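Local coordinates for protein virulence factor (Pectobacterium carotovorum, PDB 2W3Y) that is an S-palmitoylated virulence factor of a Drosophila pathogen that adopts a new fold and binds to lipid vesicles, at residues A41-T46 / A145-N150; G154-M159 / I205-A210. All coordinates share one frame; numbering follows the deposited sequence.

Interaction 1 of 2, residues A41-T46 / A145-N150; sequences AVQYQT and ATFLQN. With PLM (palmitic acid), chain C.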
ATOM      1  N   ALA A  41     -10.060   0.143   8.701  1.00 19.16           N
ATOM      2  CA  ALA A  41      -8.837   0.928   8.641  1.00 18.77           C
ATOM      3  C   ALA A  41      -8.162   0.716   7.284  1.00 18.32           C
ATOM      4  O   ALA A  41      -8.253  -0.371   6.718  1.00 18.62           O
ATOM      5  CB  ALA A  41      -7.894   0.515   9.777  1.00 17.98           C
ATOM      6  N   VAL A  42      -7.495   1.749   6.775  1.00 18.28           N
ATOM      7  CA  VAL A  42      -6.619   1.625   5.608  1.00 18.51           C
ATOM      8  C   VAL A  42      -5.243   2.075   6.073  1.00 18.49           C
ATOM      9  O   VAL A  42      -5.095   3.212   6.513  1.00 18.06           O
ATOM     10  CB  VAL A  42      -7.040   2.570   4.438  1.00 19.76           C
ATOM     11  CG1 VAL A  42      -6.148   2.327   3.222  1.00 18.82           C
ATOM     12  CG2 VAL A  42      -8.511   2.412   4.101  1.00 20.86           C
ATOM     13  N   GLN A  43      -4.257   1.191   5.962  1.00 18.51           N
ATOM     14  CA  GLN A  43      -2.899   1.469   6.366  1.00 19.74           C
ATOM     15  C   GLN A  43      -2.195   2.031   5.123  1.00 18.93           C
ATOM     16  O   GLN A  43      -1.972   1.315   4.187  1.00 19.34           O
ATOM     17  CB  GLN A  43      -2.258   0.148   6.815  1.00 19.57           C
ATOM     18  CG  GLN A  43      -1.069   0.271   7.699  1.00 24.11           C
ATOM     19  CD  GLN A  43      -1.464   0.339   9.135  1.00 26.79           C
ATOM     20  OE1 GLN A  43      -1.876  -0.671   9.737  1.00 24.80           O
ATOM     21  NE2 GLN A  43      -1.361   1.542   9.710  1.00 26.10           N
ATOM     22  N   TYR A  44      -1.891   3.322   5.105  1.00 19.72           N
ATOM     23  CA  TYR A  44      -1.191   3.934   3.967  1.00 19.63           C
ATOM     24  C   TYR A  44       0.318   3.838   4.157  1.00 20.28           C
ATOM     25  O   TYR A  44       0.836   4.339   5.146  1.00 20.90           O
ATOM     26  CB  TYR A  44      -1.610   5.397   3.818  1.00 19.44           C
ATOM     27  CG  TYR A  44      -3.053   5.621   3.434  1.00 19.30           C
ATOM     28  CD1 TYR A  44      -3.494   5.373   2.120  1.00 19.30           C
ATOM     29  CD2 TYR A  44      -3.967   6.109   4.359  1.00 17.98           C
ATOM     30  CE1 TYR A  44      -4.806   5.600   1.746  1.00 18.77           C
ATOM     31  CE2 TYR A  44      -5.314   6.333   3.987  1.00 20.78           C
ATOM     32  CZ  TYR A  44      -5.707   6.060   2.682  1.00 19.15           C
ATOM     33  OH  TYR A  44      -6.996   6.290   2.297  1.00 19.82           O
ATOM     34  N   GLN A  45       1.035   3.188   3.236  1.00 20.10           N
ATOM     35  CA  GLN A  45       2.466   2.916   3.462  1.00 19.86           C
ATOM     36  C   GLN A  45       3.351   3.117   2.219  1.00 20.72           C
ATOM     37  O   GLN A  45       2.896   2.967   1.084  1.00 21.03           O
ATOM     38  CB  GLN A  45       2.678   1.479   3.980  1.00 18.68           C
ATOM     39  CG  GLN A  45       1.708   1.048   5.073  1.00 19.02           C
ATOM     40  CD  GLN A  45       2.224   1.360   6.461  1.00 18.94           C
ATOM     41  OE1 GLN A  45       3.115   0.670   6.955  1.00 21.66           O
ATOM     42  NE2 GLN A  45       1.681   2.404   7.093  1.00 17.84           N
ATOM     43  N   THR A  46       4.618   3.463   2.448  1.00 20.89           N
ATOM     44  CA  THR A  46       5.632   3.524   1.383  1.00 21.15           C
ATOM     45  C   THR A  46       6.884   2.797   1.859  1.00 21.29           C
ATOM     46  O   THR A  46       7.558   3.237   2.806  1.00 20.03           O
ATOM     47  CB  THR A  46       6.008   4.980   1.009  1.00 21.95           C
ATOM     48  OG1 THR A  46       4.827   5.717   0.693  1.00 21.98           O
ATOM     49  CG2 THR A  46       6.930   5.009  -0.227  1.00 20.76           C
ATOM     50  N   ALA A 145       8.385  -1.597  13.403  1.00 21.98           N
ATOM     51  CA  ALA A 145       7.843  -2.266  14.594  1.00 22.06           C
ATOM     52  C   ALA A 145       7.287  -1.286  15.631  1.00 22.00           C
ATOM     53  O   ALA A 145       6.207  -1.528  16.191  1.00 21.80           O
ATOM     54  CB  ALA A 145       8.863  -3.236  15.234  1.00 22.12           C
ATOM     55  N   THR A 146       8.019  -0.195  15.889  1.00 21.64           N
ATOM     56  CA  THR A 146       7.535   0.876  16.764  1.00 21.49           C
ATOM     57  C   THR A 146       6.286   1.552  16.185  1.00 21.51           C
ATOM     58  O   THR A 146       5.314   1.804  16.910  1.00 21.25           O
ATOM     59  CB  THR A 146       8.643   1.944  17.094  1.00 21.68           C
ATOM     60  OG1 THR A 146       9.717   1.314  17.803  1.00 22.57           O
ATOM     61  CG2 THR A 146       8.093   3.073  17.951  1.00 19.91           C
ATOM     62  N   PHE A 147       6.298   1.843  14.886  1.00 21.80           N
ATOM     63  CA  PHE A 147       5.111   2.444  14.264  1.00 22.03           C
ATOM     64  C   PHE A 147       3.857   1.566  14.459  1.00 22.29           C
ATOM     65  O   PHE A 147       2.785   2.062  14.843  1.00 21.67           O
ATOM     66  CB  PHE A 147       5.314   2.680  12.759  1.00 22.60           C
ATOM     67  CG  PHE A 147       4.017   2.862  12.019  1.00 23.04           C
ATOM     68  CD1 PHE A 147       3.343   4.083  12.074  1.00 23.03           C
ATOM     69  CD2 PHE A 147       3.431   1.789  11.328  1.00 24.76           C
ATOM     70  CE1 PHE A 147       2.121   4.256  11.428  1.00 22.37           C
ATOM     71  CE2 PHE A 147       2.195   1.950  10.689  1.00 23.11           C
ATOM     72  CZ  PHE A 147       1.548   3.180  10.747  1.00 22.18           C
ATOM     73  N   LEU A 148       4.001   0.274  14.165  1.00 22.73           N
ATOM     74  CA  LEU A 148       2.869  -0.649  14.110  1.00 24.06           C
ATOM     75  C   LEU A 148       2.333  -0.892  15.508  1.00 25.05           C
ATOM     76  O   LEU A 148       1.113  -0.963  15.718  1.00 24.55           O
ATOM     77  CB  LEU A 148       3.263  -1.968  13.422  1.00 24.17           C
ATOM     78  CG  LEU A 148       2.142  -2.905  12.957  1.00 24.32           C
ATOM     79  CD1 LEU A 148       1.341  -2.319  11.782  1.00 23.35           C
ATOM     80  CD2 LEU A 148       2.688  -4.296  12.633  1.00 24.46           C
ATOM     81  N   GLN A 149       3.253  -0.988  16.470  1.00 25.45           N
ATOM     82  CA  GLN A 149       2.897  -1.183  17.862  1.00 26.64           C
ATOM     83  C   GLN A 149       2.022  -0.035  18.374  1.00 26.94           C
ATOM     84  O   GLN A 149       0.945  -0.271  18.979  1.00 26.49           O
ATOM     85  CB  GLN A 149       4.168  -1.375  18.707  1.00 26.75           C
ATOM     86  CG  GLN A 149       3.935  -1.475  20.195  1.00 30.72           C
ATOM     87  CD  GLN A 149       5.146  -2.026  20.923  1.00 35.17           C
ATOM     88  OE1 GLN A 149       6.263  -1.494  20.817  1.00 37.96           O
ATOM     89  NE2 GLN A 149       4.933  -3.100  21.666  1.00 36.78           N
ATOM     90  N   ASN A 150       2.470   1.197  18.115  1.00 26.64           N
ATOM     91  CA  ASN A 150       1.735   2.382  18.534  1.00 26.86           C
ATOM     92  C   ASN A 150       0.405   2.516  17.792  1.00 26.74           C
ATOM     93  O   ASN A 150      -0.609   2.844  18.407  1.00 26.84           O
ATOM     94  CB  ASN A 150       2.567   3.649  18.351  1.00 27.40           C
ATOM     95  CG  ASN A 150       3.786   3.685  19.266  1.00 29.57           C
ATOM     96  OD1 ASN A 150       3.843   2.990  20.287  1.00 30.92           O
ATOM     97  ND2 ASN A 150       4.767   4.491  18.897  1.00 30.21           N
TER
HETATM   98  C1  PLM C1278       1.147  -4.720  17.002  1.00 40.12           C
HETATM   99  O2  PLM C1278       0.852  -4.637  18.224  1.00 38.78           O
HETATM  100  C2  PLM C1278       0.190  -5.390  16.025  1.00 40.54           C
HETATM  101  C3  PLM C1278      -0.488  -4.414  15.066  1.00 40.99           C
HETATM  102  C4  PLM C1278      -1.476  -5.094  14.115  1.00 41.08           C
HETATM  103  C5  PLM C1278      -0.787  -5.823  12.962  1.00 41.48           C
HETATM  104  C6  PLM C1278      -1.638  -6.958  12.392  1.00 41.63           C
HETATM  105  C7  PLM C1278      -1.143  -7.381  11.010  1.00 42.45           C
HETATM  106  C8  PLM C1278      -1.457  -8.843  10.675  1.00 42.31           C
HETATM  107  C9  PLM C1278      -2.556  -8.900   9.615  1.00 43.95           C
HETATM  108  CA  PLM C1278      -2.091  -9.418   8.259  1.00 43.76           C
HETATM  109  CB  PLM C1278      -2.146  -8.330   7.193  1.00 43.42           C
HETATM  110  CC  PLM C1278      -1.162  -8.637   6.076  1.00 42.37           C
HETATM  111  CD  PLM C1278      -0.430  -7.390   5.600  1.00 42.06           C
HETATM  112  CE  PLM C1278      -0.695  -7.165   4.120  1.00 41.91           C
HETATM  113  CF  PLM C1278       0.337  -6.234   3.499  1.00 41.75           C

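Interaction 2 of 2, residues G154-M159 / I205-A210; sequences GLSAEM and IATSCA. With PLM (palmitic acid), chain C.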
ATOM      1  N   GLY A 154      -4.648   2.235  18.597  1.00 28.70           N
ATOM      2  CA  GLY A 154      -5.816   2.853  17.970  1.00 28.40           C
ATOM      3  C   GLY A 154      -6.672   1.846  17.237  1.00 28.00           C
ATOM      4  O   GLY A 154      -7.892   1.904  17.296  1.00 27.98           O
ATOM      5  N   LEU A 155      -6.016   0.927  16.536  1.00 27.79           N
ATOM      6  CA  LEU A 155      -6.688  -0.108  15.769  1.00 27.56           C
ATOM      7  C   LEU A 155      -7.531  -1.001  16.674  1.00 27.32           C
ATOM      8  O   LEU A 155      -8.703  -1.286  16.375  1.00 26.40           O
ATOM      9  CB  LEU A 155      -5.638  -0.934  15.027  1.00 27.50           C
ATOM     10  CG  LEU A 155      -5.954  -1.723  13.759  1.00 29.72           C
ATOM     11  CD1 LEU A 155      -6.620  -0.870  12.660  1.00 27.16           C
ATOM     12  CD2 LEU A 155      -4.657  -2.336  13.234  1.00 27.73           C
ATOM     13  N   SER A 156      -6.914  -1.420  17.781  1.00 27.33           N
ATOM     14  CA  SER A 156      -7.508  -2.293  18.787  1.00 28.27           C
ATOM     15  C   SER A 156      -8.756  -1.675  19.401  1.00 28.09           C
ATOM     16  O   SER A 156      -9.804  -2.346  19.526  1.00 28.04           O
ATOM     17  CB  SER A 156      -6.472  -2.591  19.886  1.00 28.29           C
ATOM     18  OG  SER A 156      -7.013  -3.439  20.892  1.00 31.00           O
ATOM     19  N   ALA A 157      -8.634  -0.405  19.786  1.00 28.04           N
ATOM     20  CA  ALA A 157      -9.757   0.388  20.267  1.00 28.64           C
ATOM     21  C   ALA A 157     -10.948   0.387  19.295  1.00 29.08           C
ATOM     22  O   ALA A 157     -12.098   0.183  19.715  1.00 29.49           O
ATOM     23  CB  ALA A 157      -9.310   1.823  20.569  1.00 29.23           C
ATOM     24  N   GLU A 158     -10.692   0.602  18.005  1.00 28.42           N
ATOM     25  CA  GLU A 158     -11.789   0.611  17.023  1.00 29.00           C
ATOM     26  C   GLU A 158     -12.425  -0.759  16.813  1.00 28.82           C
ATOM     27  O   GLU A 158     -13.645  -0.870  16.869  1.00 29.13           O
ATOM     28  CB  GLU A 158     -11.369   1.206  15.670  1.00 28.67           C
ATOM     29  CG  GLU A 158     -10.937   2.672  15.700  1.00 31.38           C
ATOM     30  CD  GLU A 158     -12.076   3.656  15.919  1.00 36.23           C
ATOM     31  OE1 GLU A 158     -13.238   3.232  16.119  1.00 35.37           O
ATOM     32  OE2 GLU A 158     -11.807   4.882  15.884  1.00 39.45           O
ATOM     33  N   MET A 159     -11.606  -1.783  16.567  1.00 28.74           N
ATOM     34  CA  MET A 159     -12.097  -3.140  16.272  1.00 29.44           C
ATOM     35  C   MET A 159     -12.862  -3.815  17.407  1.00 29.01           C
ATOM     36  O   MET A 159     -13.745  -4.632  17.163  1.00 29.25           O
ATOM     37  CB  MET A 159     -10.982  -4.055  15.717  1.00 29.03           C
ATOM     38  CG  MET A 159      -9.898  -4.572  16.676  1.00 28.97           C
ATOM     39  SD  MET A 159      -8.617  -5.562  15.777  1.00 31.77           S
ATOM     40  CE  MET A 159      -8.663  -4.756  14.168  1.00 23.75           C
ATOM     41  N   ILE A 205      -4.550  -9.743  18.368  1.00 32.11           N
ATOM     42  CA  ILE A 205      -3.271  -9.553  17.660  1.00 31.95           C
ATOM     43  C   ILE A 205      -2.788  -8.093  17.673  1.00 32.01           C
ATOM     44  O   ILE A 205      -1.575  -7.831  17.775  1.00 31.56           O
ATOM     45  CB  ILE A 205      -3.338 -10.102  16.210  1.00 31.96           C
ATOM     46  CG1 ILE A 205      -3.506 -11.624  16.233  1.00 32.56           C
ATOM     47  CG2 ILE A 205      -2.083  -9.700  15.383  1.00 31.89           C
ATOM     48  CD1 ILE A 205      -3.945 -12.223  14.901  1.00 33.09           C
ATOM     49  N   ALA A 206      -3.740  -7.157  17.597  1.00 31.82           N
ATOM     50  CA  ALA A 206      -3.449  -5.709  17.562  1.00 32.14           C
ATOM     51  C   ALA A 206      -2.753  -5.138  18.809  1.00 32.09           C
ATOM     52  O   ALA A 206      -2.209  -4.028  18.776  1.00 31.94           O
ATOM     53  CB  ALA A 206      -4.730  -4.912  17.241  1.00 31.89           C
ATOM     54  N   THR A 207      -2.753  -5.893  19.901  1.00 32.60           N
ATOM     55  CA  THR A 207      -2.017  -5.490  21.113  1.00 32.26           C
ATOM     56  C   THR A 207      -0.964  -6.505  21.582  1.00 32.07           C
ATOM     57  O   THR A 207      -0.658  -6.582  22.769  1.00 31.80           O
ATOM     58  CB  THR A 207      -2.985  -5.206  22.275  1.00 32.16           C
ATOM     59  OG1 THR A 207      -3.842  -6.339  22.461  1.00 33.05           O
ATOM     60  CG2 THR A 207      -3.819  -3.943  21.992  1.00 32.80           C
ATOM     61  N   SER A 208      -0.402  -7.267  20.649  1.00 31.93           N
ATOM     62  CA  SER A 208       0.497  -8.366  20.993  1.00 31.80           C
ATOM     63  C   SER A 208       1.945  -8.131  20.546  1.00 31.66           C
ATOM     64  O   SER A 208       2.776  -9.033  20.665  1.00 30.18           O
ATOM     65  CB  SER A 208      -0.006  -9.651  20.343  1.00 31.38           C
ATOM     66  OG  SER A 208       0.300  -9.630  18.957  1.00 33.43           O
ATOM     67  N   CYS A 209       2.232  -6.943  20.014  1.00 32.18           N
ATOM     68  CA  CYS A 209       3.542  -6.668  19.400  1.00 33.55           C
ATOM     69  C   CYS A 209       4.709  -6.606  20.401  1.00 33.84           C
ATOM     70  O   CYS A 209       5.879  -6.620  19.995  1.00 33.80           O
ATOM     71  CB  CYS A 209       3.496  -5.381  18.574  1.00 33.62           C
ATOM     72  SG  CYS A 209       2.580  -5.480  16.991  1.00 36.59           S
ATOM     73  N   ALA A 210       4.395  -6.525  21.694  1.00 34.64           N
ATOM     74  CA  ALA A 210       5.434  -6.476  22.739  1.00 35.32           C
ATOM     75  C   ALA A 210       5.666  -7.838  23.398  1.00 35.61           C
ATOM     76  O   ALA A 210       6.629  -8.020  24.152  1.00 35.57           O
ATOM     77  CB  ALA A 210       5.100  -5.412  23.785  1.00 35.34           C
TER
HETATM   78  C1  PLM C1278       1.147  -4.720  17.002  1.00 40.12           C
HETATM   79  O2  PLM C1278       0.852  -4.637  18.224  1.00 38.78           O
HETATM   80  C2  PLM C1278       0.190  -5.390  16.025  1.00 40.54           C
HETATM   81  C3  PLM C1278      -0.488  -4.414  15.066  1.00 40.99           C
HETATM   82  C4  PLM C1278      -1.476  -5.094  14.115  1.00 41.08           C
HETATM   83  C5  PLM C1278      -0.787  -5.823  12.962  1.00 41.48           C
HETATM   84  C6  PLM C1278      -1.638  -6.958  12.392  1.00 41.63           C
HETATM   85  C7  PLM C1278      -1.143  -7.381  11.010  1.00 42.45           C
HETATM   86  C8  PLM C1278      -1.457  -8.843  10.675  1.00 42.31           C
HETATM   87  C9  PLM C1278      -2.556  -8.900   9.615  1.00 43.95           C
HETATM   88  CA  PLM C1278      -2.091  -9.418   8.259  1.00 43.76           C
HETATM   89  CB  PLM C1278      -2.146  -8.330   7.193  1.00 43.42           C
HETATM   90  CC  PLM C1278      -1.162  -8.637   6.076  1.00 42.37           C
HETATM   91  CD  PLM C1278      -0.430  -7.390   5.600  1.00 42.06           C
HETATM   92  CE  PLM C1278      -0.695  -7.165   4.120  1.00 41.91           C
HETATM   93  CF  PLM C1278       0.337  -6.234   3.499  1.00 41.75           C

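Interaction 1 of 2, residues A41-T46 / A145-N150
Gln43 and Gln45, two residues apart on strand 40-49, both point from the strand toward helix 142-159, and their amide nitrogens meet the Phe147 ring. Gln43 swings CG anti to its own N (chi1 -159°) and then bends at chi2, which brings NE2 to the edge of the Phe147 ring, near the ring plane and 3.5 Å from CZ. The amide stands almost upright to the ring, with 81° between the two planes. Its OE1 comes loosely to 4.2 Å from Leu148 CD1, the two side chains crossing at about a right angle. Both polar atoms are satisfied elsewhere: Tyr168 OH is hydrogen-bonded to OE1, and Ser260 O accepts from NE2. Tyr44 contributes its backbone, since its O takes a hydrogen bond of 2.9 Å from Gln45 NE2, the donor lying above the carbonyl plane. Gln45 sends that same NE2 obliquely to Phe147, 3.7 Å from CE2, while its OE1 is held by Tyr47 OH. Bonds at both ends of each amide thus help to set how it is turned against the ring. Leu148 also touches the lipid, its CG 3.7 Å from C3 of the palmitoyl chain, and Phe262 meets the Phe147 ring. With strand and helix axes 12.3 Å apart and nearly antiparallel at 165°, side chains alone bridge the gap, an α/β layer in which a helix lies over a mixed sheet beside the bound acyl chain.

Interaction 2 of 2, residues G154-M159 / I205-A210
Ser156 and Met159 on the last turn of helix 142-159 pack against Ala206 and Thr207 of the loop between strands 185-198 and 214-228. The contact across the segments is made by van der Waals packing. Ala206 CB points at the helix, 3.9 Å from Ser156 CB, and Met159 SD comes to 4.2 Å from the same methyl. The small side chains let the backbones draw close, Ser156 CA and Ala206 CA being 5.4 Å apart. Toward the more exposed side, the methyl of Thr207 lies against the serine, CG2 being 3.4 Å from Ser156 OG. The Thr207 torsion (chi1 53°) sets CG2 anti to the carbonyl carbon and leaves OG1 for a weak bond to Lys204 O.

Hydrogen bonding is mostly internal to the loop. Ile205 O accepts from both Ser208 N and Ser208 OG, the hydroxyl at 2.9 Å, and these two bonds close the turn that leads to Cys209. Met159 O receives Lys203 NZ, a further tie between the helix end and the same loop.

The covalent chemistry sits at Cys209, whose SG is joined to C1 of the palmitoyl group at 1.6 Å. Cys209 N donates a weak hydrogen bond of 3.2 Å to the acyl oxygen O2, with an N-H...O angle of 129°. Farther along the acyl chain, Ile205 CG2 borders the lipid at C6. The linkage is the thioester of an S-palmitoylated cysteine, so the lipid is tethered to a loop whose own hydrogen bonds shape the turn and whose alanine and threonine methyls rest on the helix.

Helix 142-159 serves both contacts in succession: its 145-150 part packs over the strand in interaction 1, and its final turn meets the acylated loop in interaction 2. Their centres lie about 11 Å apart. They touch directly: Ala41 CB packs on Leu155 CD1 at 3.4 Å, and Gln149 NE2 lies against the loop, 3.1 Å from Ala210 CB and 3.7 Å from Cys209 C. The palmitoyl group connects them as well, bonded to the cysteine of 205-210 at its head and lying along Leu148 farther down its chain. Interaction 2 thus holds the attachment site, whereas interaction 1 meets the first carbons of the acyl chain through Leu148 and joins the same helix to the sheet.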